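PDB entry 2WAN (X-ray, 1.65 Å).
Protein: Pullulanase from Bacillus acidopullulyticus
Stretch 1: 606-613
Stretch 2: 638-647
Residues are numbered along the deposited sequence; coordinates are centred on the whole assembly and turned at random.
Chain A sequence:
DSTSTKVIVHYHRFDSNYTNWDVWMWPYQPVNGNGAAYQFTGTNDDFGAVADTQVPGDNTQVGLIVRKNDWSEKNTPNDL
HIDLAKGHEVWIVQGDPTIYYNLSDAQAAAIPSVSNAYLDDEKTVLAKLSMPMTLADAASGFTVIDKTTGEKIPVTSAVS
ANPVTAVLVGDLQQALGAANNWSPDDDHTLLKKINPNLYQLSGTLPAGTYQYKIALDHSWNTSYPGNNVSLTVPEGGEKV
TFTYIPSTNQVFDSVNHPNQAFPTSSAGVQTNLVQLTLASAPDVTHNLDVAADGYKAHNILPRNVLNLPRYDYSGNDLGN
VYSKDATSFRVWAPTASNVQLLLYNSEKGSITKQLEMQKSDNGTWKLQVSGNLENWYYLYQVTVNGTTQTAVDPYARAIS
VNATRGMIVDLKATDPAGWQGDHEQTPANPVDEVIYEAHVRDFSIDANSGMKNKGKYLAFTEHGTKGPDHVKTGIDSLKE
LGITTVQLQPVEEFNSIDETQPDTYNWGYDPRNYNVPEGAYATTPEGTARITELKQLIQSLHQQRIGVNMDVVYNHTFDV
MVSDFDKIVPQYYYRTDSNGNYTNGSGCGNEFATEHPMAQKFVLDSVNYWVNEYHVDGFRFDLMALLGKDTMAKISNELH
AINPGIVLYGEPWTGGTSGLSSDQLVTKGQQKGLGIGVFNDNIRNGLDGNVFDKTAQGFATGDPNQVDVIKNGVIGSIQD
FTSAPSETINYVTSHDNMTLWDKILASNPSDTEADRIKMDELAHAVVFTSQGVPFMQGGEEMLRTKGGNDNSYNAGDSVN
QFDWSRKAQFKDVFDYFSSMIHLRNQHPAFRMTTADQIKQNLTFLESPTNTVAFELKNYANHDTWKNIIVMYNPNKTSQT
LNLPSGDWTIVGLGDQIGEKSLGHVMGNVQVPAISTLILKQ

Stretch 1 (606-613) SVNYWVNE
Stretch 2 638-647: ELHAINPGIV

Stretch 1 is one continuous piece of helix, residues 606 to 613, and the helix runs on in both directions. Its phi/psi values are mostly near -65/-45, with Val607 at -67/-35 and Glu613 at -83/-39, and backbone N to O bonds link each residue from Trp610 to Glu613 to the one four positions earlier. Stretch 2 enters as the last part of a second helix. The two helices run in nearly the same direction, with an angle of 21° between their axes (signed crossing -21°) and a closest approach of 10.6 Å. Asn608 and Leu639 set the register, with their CA atoms 6.8 Å apart.

The end of the second helix is looser than the first helix. Ile642 N bonds only weakly to Glu638 O at 3.4 Å and to Leu639 O at 3.1 Å, while Asn643 N to Leu639 O, 3.0 Å, is a sound bond. The chain then opens at Asn643 (phi/psi -154/111) and makes a type I turn from Asn643 to Ile646. Ile646 N to Asn643 O, 3.1 Å, closes the turn. Asn643, chi1 t, also accepts from the backbone through its side chain: Gly645 N to Asn643 OD1 is 2.9 Å. An ideal CB on Gly645 would lie 3.3 Å from Asn643 OD1 and be crowded by it. After the turn, Ile646 (-60/135) points its CA-to-CB bond back toward stretch 1.

Val611 is the central bump. Its CA-to-CB bond points toward stretch 2, and chi1 is t. Leu639, Ile642 and Ile646 form the hollow that receives it. Val611 CG1 and Val611 CG2 both rest on Ile646 CD1, at 3.9 and 4.1 Å. Val611 CG2 also lies 4.1 Å from Leu639 CD2, and Val611 CG1 lies 4.3 Å from Ile642 CG2. A branched, compact side chain suits this place.

Leu639 (m, t) leaves its backbone sideways, but its end reaches across. Leu639 CD2 touches both valines, near Val611 CG2 and Val607 CG2, and Leu639 CD1 lies 4.1 Å from Val607 CG2. The CA-to-CB bond of Val607, chi1 m, points toward stretch 2 one helical turn before Val611. These three side chains are buried, as is Ile646 (m, t), and all are apolar.

Asn608, chi1 -86° and chi2 -84°, provides the polar link. Its CA-to-CB bond is sideways, but its amide comes nearer the partner. Asn608 ND2 donates to Glu638 OE1 at 2.9 Å, with an angle of 132° at the hydrogen. The CA-to-CB bond of Glu638 (m, t, chi3 7°) points toward stretch 1, and its length carries the carboxylate to the amide. The other end of the amide sits over apolar groups: Asn608 OD1 is 3.1 Å from Ile642 CD1 and 4.0 Å from Leu639 CD2.

Ile642 (m, t) is exposed yet covers part of the contact. Asn612, chi1 m and chi2 -34°, comes near the same methyl, with Asn612 OD1 4.2 Å from Ile642 CD1. Together the two stretches bury 329 Å², summed over both sides.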

ATOM      1  N   SER A 606     -10.043  -9.963   5.851  1.00 10.62           N
ATOM      2  CA  SER A 606     -10.867  -9.016   5.082  1.00  9.67           C
ATOM      3  C   SER A 606     -10.761  -9.237   3.567  1.00 10.07           C
ATOM      4  O   SER A 606     -11.777  -9.326   2.883  1.00  9.47           O
ATOM      5  CB  SER A 606     -10.513  -7.571   5.424  1.00 10.81           C
ATOM      6  OG  SER A 606     -11.441  -6.691   4.801  1.00 11.11           O
ATOM      7  N   VAL A 607      -9.544  -9.326   3.035  1.00 10.79           N
ATOM      8  CA  VAL A 607      -9.406  -9.477   1.575  1.00  9.81           C
ATOM      9  C   VAL A 607      -9.969 -10.844   1.139  1.00 11.26           C
ATOM     10  O   VAL A 607     -10.577 -10.955   0.082  1.00 12.44           O
ATOM     11  CB  VAL A 607      -7.964  -9.230   1.034  1.00 11.46           C
ATOM     12  CG1 VAL A 607      -7.576  -7.756   1.185  1.00 11.86           C
ATOM     13  CG2 VAL A 607      -6.936 -10.146   1.707  1.00 13.92           C
ATOM     14  N   ASN A 608      -9.801 -11.866   1.970  1.00 11.89           N
ATOM     15  CA  ASN A 608     -10.421 -13.161   1.665  1.00 11.72           C
ATOM     16  C   ASN A 608     -11.936 -13.052   1.596  1.00 10.88           C
ATOM     17  O   ASN A 608     -12.554 -13.646   0.717  1.00 12.50           O
ATOM     18  CB  ASN A 608     -10.029 -14.226   2.685  1.00 11.63           C
ATOM     19  CG  ASN A 608      -8.716 -14.902   2.331  1.00 18.66           C
ATOM     20  OD1 ASN A 608      -8.683 -15.845   1.538  1.00 25.05           O
ATOM     21  ND2 ASN A 608      -7.629 -14.422   2.916  1.00 23.29           N
ATOM     22  N   TYR A 609     -12.510 -12.298   2.536  1.00 11.08           N
ATOM     23  CA  TYR A 609     -13.964 -12.123   2.615  1.00 10.86           C
ATOM     24  C   TYR A 609     -14.470 -11.410   1.354  1.00 11.13           C
ATOM     25  O   TYR A 609     -15.477 -11.837   0.760  1.00 10.95           O
ATOM     26  CB  TYR A 609     -14.364 -11.326   3.871  1.00 10.59           C
ATOM     27  CG  TYR A 609     -15.819 -10.907   3.861  1.00 10.00           C
ATOM     28  CD1 TYR A 609     -16.847 -11.857   4.030  1.00 13.64           C
ATOM     29  CD2 TYR A 609     -16.181  -9.573   3.667  1.00 12.21           C
ATOM     30  CE1 TYR A 609     -18.194 -11.470   4.029  1.00 10.90           C
ATOM     31  CE2 TYR A 609     -17.532  -9.176   3.647  1.00 14.09           C
ATOM     32  CZ  TYR A 609     -18.531 -10.133   3.828  1.00 10.67           C
ATOM     33  OH  TYR A 609     -19.858  -9.753   3.796  1.00 11.03           O
ATOM     34  N   TRP A 610     -13.803 -10.323   0.956  1.00 10.58           N
ATOM     35  CA  TRP A 610     -14.241  -9.605  -0.245  1.00 11.80           C
ATOM     36  C   TRP A 610     -14.183 -10.475  -1.512  1.00 11.86           C
ATOM     37  O   TRP A 610     -15.097 -10.450  -2.351  1.00 10.84           O
ATOM     38  CB  TRP A 610     -13.466  -8.288  -0.418  1.00 10.46           C
ATOM     39  CG  TRP A 610     -14.002  -7.237   0.513  1.00 10.06           C
ATOM     40  CD1 TRP A 610     -13.500  -6.896   1.736  1.00 12.47           C
ATOM     41  CD2 TRP A 610     -15.184  -6.445   0.328  1.00  8.44           C
ATOM     42  NE1 TRP A 610     -14.273  -5.914   2.318  1.00 10.15           N
ATOM     43  CE2 TRP A 610     -15.322  -5.623   1.476  1.00  9.37           C
ATOM     44  CE3 TRP A 610     -16.144  -6.349  -0.702  1.00  8.78           C
ATOM     45  CZ2 TRP A 610     -16.372  -4.699   1.626  1.00  9.65           C
ATOM     46  CZ3 TRP A 610     -17.199  -5.418  -0.562  1.00  8.57           C
ATOM     47  CH2 TRP A 610     -17.299  -4.605   0.605  1.00 10.42           C
ATOM     48  N   VAL A 611     -13.126 -11.264  -1.657  1.00 10.29           N
ATOM     49  CA  VAL A 611     -13.068 -12.182  -2.800  1.00 10.38           C
ATOM     50  C   VAL A 611     -14.151 -13.266  -2.698  1.00 11.21           C
ATOM     51  O   VAL A 611     -14.862 -13.545  -3.663  1.00 11.07           O
ATOM     52  CB  VAL A 611     -11.671 -12.829  -2.916  1.00  9.94           C
ATOM     53  CG1 VAL A 611     -11.706 -14.001  -3.925  1.00 12.34           C
ATOM     54  CG2 VAL A 611     -10.635 -11.741  -3.333  1.00  8.99           C
ATOM     55  N   ASN A 612     -14.269 -13.896  -1.531  1.00 10.96           N
ATOM     56  CA  ASN A 612     -15.205 -15.015  -1.393  1.00 13.16           C
ATOM     57  C   ASN A 612     -16.676 -14.588  -1.475  1.00 13.55           C
ATOM     58  O   ASN A 612     -17.464 -15.215  -2.191  1.00 13.48           O
ATOM     59  CB  ASN A 612     -14.934 -15.784  -0.103  1.00 12.92           C
ATOM     60  CG  ASN A 612     -13.648 -16.622  -0.157  1.00 23.10           C
ATOM     61  OD1 ASN A 612     -13.255 -17.163  -1.207  1.00 23.88           O
ATOM     62  ND2 ASN A 612     -12.990 -16.736   0.996  1.00 23.85           N
ATOM     63  N   GLU A 613     -17.041 -13.508  -0.780  1.00  9.15           N
ATOM     64  CA  GLU A 613     -18.446 -13.096  -0.716  1.00 10.54           C
ATOM     65  C   GLU A 613     -18.898 -12.270  -1.922  1.00  8.07           C
ATOM     66  O   GLU A 613     -20.046 -12.430  -2.416  1.00 10.41           O
ATOM     67  CB  GLU A 613     -18.710 -12.315   0.587  1.00  7.48           C
ATOM     68  CG  GLU A 613     -20.147 -11.926   0.839  1.00 10.32           C
ATOM     69  CD  GLU A 613     -21.074 -13.134   1.064  1.00 13.24           C
ATOM     70  OE1 GLU A 613     -20.591 -14.186   1.559  1.00 13.59           O
ATOM     71  OE2 GLU A 613     -22.275 -13.017   0.743  1.00 13.37           O
ATOM     72  N   GLU A 638      -2.099 -16.184  -0.129  1.00 13.57           N
ATOM     73  CA  GLU A 638      -3.441 -16.640   0.249  1.00 15.89           C
ATOM     74  C   GLU A 638      -4.437 -16.465  -0.888  1.00 15.71           C
ATOM     75  O   GLU A 638      -5.188 -17.394  -1.220  1.00 15.86           O
ATOM     76  CB  GLU A 638      -3.950 -15.923   1.503  1.00 15.67           C
ATOM     77  CG  GLU A 638      -3.244 -16.356   2.779  1.00 21.42           C
ATOM     78  CD  GLU A 638      -3.962 -15.931   4.046  1.00 26.38           C
ATOM     79  OE1 GLU A 638      -5.105 -15.407   3.980  1.00 24.42           O
ATOM     80  OE2 GLU A 638      -3.359 -16.129   5.123  1.00 23.95           O
ATOM     81  N   LEU A 639      -4.433 -15.282  -1.505  1.00 14.66           N
ATOM     82  CA  LEU A 639      -5.386 -15.047  -2.577  1.00 13.54           C
ATOM     83  C   LEU A 639      -5.079 -15.868  -3.836  1.00 14.87           C
ATOM     84  O   LEU A 639      -6.015 -16.349  -4.490  1.00 15.34           O
ATOM     85  CB  LEU A 639      -5.544 -13.556  -2.888  1.00 14.83           C
ATOM     86  CG  LEU A 639      -6.095 -12.745  -1.710  1.00 13.01           C
ATOM     87  CD1 LEU A 639      -6.149 -11.284  -2.116  1.00 13.39           C
ATOM     88  CD2 LEU A 639      -7.479 -13.251  -1.234  1.00 13.86           C
ATOM     89  N   HIS A 640      -3.796 -16.060  -4.161  1.00 13.37           N
ATOM     90  CA  HIS A 640      -3.444 -16.848  -5.359  1.00 12.43           C
ATOM     91  C   HIS A 640      -3.738 -18.341  -5.162  1.00 17.07           C
ATOM     92  O   HIS A 640      -3.947 -19.075  -6.123  1.00 15.98           O
ATOM     93  CB  HIS A 640      -1.988 -16.623  -5.799  1.00 11.81           C
ATOM     94  CG  HIS A 640      -1.731 -15.250  -6.360  1.00 11.43           C
ATOM     95  ND1 HIS A 640      -2.574 -14.637  -7.262  1.00 20.46           N
ATOM     96  CD2 HIS A 640      -0.717 -14.378  -6.142  1.00 11.17           C
ATOM     97  CE1 HIS A 640      -2.090 -13.443  -7.574  1.00 13.44           C
ATOM     98  NE2 HIS A 640      -0.959 -13.265  -6.913  1.00 17.33           N
ATOM     99  N   ALA A 641      -3.766 -18.776  -3.908  1.00 16.78           N
ATOM    100  CA  ALA A 641      -4.212 -20.140  -3.597  1.00 20.44           C
ATOM    101  C   ALA A 641      -5.694 -20.352  -3.917  1.00 20.94           C
ATOM    102  O   ALA A 641      -6.101 -21.459  -4.285  1.00 25.73           O
ATOM    103  CB  ALA A 641      -3.909 -20.493  -2.129  1.00 19.17           C
ATOM    104  N   ILE A 642      -6.495 -19.298  -3.775  1.00 18.73           N
ATOM    105  CA  ILE A 642      -7.909 -19.339  -4.152  1.00 20.68           C
ATOM    106  C   ILE A 642      -8.010 -19.301  -5.681  1.00 20.80           C
ATOM    107  O   ILE A 642      -8.691 -20.126  -6.291  1.00 20.82           O
ATOM    108  CB  ILE A 642      -8.674 -18.162  -3.511  1.00 20.56           C
ATOM    109  CG1 ILE A 642      -8.745 -18.358  -1.992  1.00 23.95           C
ATOM    110  CG2 ILE A 642     -10.098 -17.988  -4.121  1.00 23.46           C
ATOM    111  CD1 ILE A 642      -9.017 -17.104  -1.251  1.00 31.42           C
ATOM    112  N   ASN A 643      -7.307 -18.350  -6.286  1.00 18.85           N
ATOM    113  CA  ASN A 643      -7.351 -18.140  -7.726  1.00 16.90           C
ATOM    114  C   ASN A 643      -6.048 -17.478  -8.172  1.00 17.93           C
ATOM    115  O   ASN A 643      -5.808 -16.327  -7.827  1.00 14.84           O
ATOM    116  CB  ASN A 643      -8.560 -17.260  -8.074  1.00 16.34           C
ATOM    117  CG  ASN A 643      -8.649 -16.926  -9.557  1.00 16.78           C
ATOM    118  OD1 ASN A 643      -7.787 -17.299 -10.350  1.00 19.69           O
ATOM    119  ND2 ASN A 643      -9.703 -16.204  -9.933  1.00 20.04           N
ATOM    120  N   PRO A 644      -5.195 -18.207  -8.933  1.00 16.51           N
ATOM    121  CA  PRO A 644      -3.889 -17.645  -9.307  1.00 17.55           C
ATOM    122  C   PRO A 644      -3.986 -16.423 -10.212  1.00 14.88           C
ATOM    123  O   PRO A 644      -2.999 -15.719 -10.372  1.00 16.28           O
ATOM    124  CB  PRO A 644      -3.188 -18.802 -10.048  1.00 19.90           C
ATOM    125  CG  PRO A 644      -4.260 -19.740 -10.417  1.00 21.66           C
ATOM    126  CD  PRO A 644      -5.344 -19.606  -9.384  1.00 19.35           C
ATOM    127  N   GLY A 645      -5.164 -16.187 -10.801  1.00 12.81           N
ATOM    128  CA  GLY A 645      -5.367 -15.031 -11.676  1.00  9.54           C
ATOM    129  C   GLY A 645      -5.703 -13.725 -10.962  1.00 12.03           C
ATOM    130  O   GLY A 645      -5.774 -12.678 -11.612  1.00 11.50           O
ATOM    131  N   ILE A 646      -5.906 -13.764  -9.639  1.00  9.70           N
ATOM    132  CA  ILE A 646      -6.208 -12.526  -8.904  1.00 11.63           C
ATOM    133  C   ILE A 646      -5.041 -11.531  -9.069  1.00 11.51           C
ATOM    134  O   ILE A 646      -3.872 -11.910  -8.964  1.00 13.22           O
ATOM    135  CB  ILE A 646      -6.554 -12.813  -7.417  1.00  9.87           C
ATOM    136  CG1 ILE A 646      -7.929 -13.493  -7.346  1.00 14.04           C
ATOM    137  CG2 ILE A 646      -6.572 -11.513  -6.595  1.00 12.71           C
ATOM    138  CD1 ILE A 646      -8.358 -13.997  -5.942  1.00 15.97           C
ATOM    139  N   VAL A 647      -5.365 -10.270  -9.349  1.00  9.27           N
ATOM    140  CA  VAL A 647      -4.343  -9.241  -9.623  1.00 10.55           C
ATOM    141  C   VAL A 647      -4.250  -8.286  -8.445  1.00  9.85           C
ATOM    142  O   VAL A 647      -5.271  -7.768  -7.978  1.00  9.83           O
ATOM    143  CB  VAL A 647      -4.667  -8.457 -10.912  1.00 11.63           C
ATOM    144  CG1 VAL A 647      -3.603  -7.369 -11.181  1.00 11.65           C
ATOM    145  CG2 VAL A 647      -4.772  -9.413 -12.098  1.00 13.69           C
TER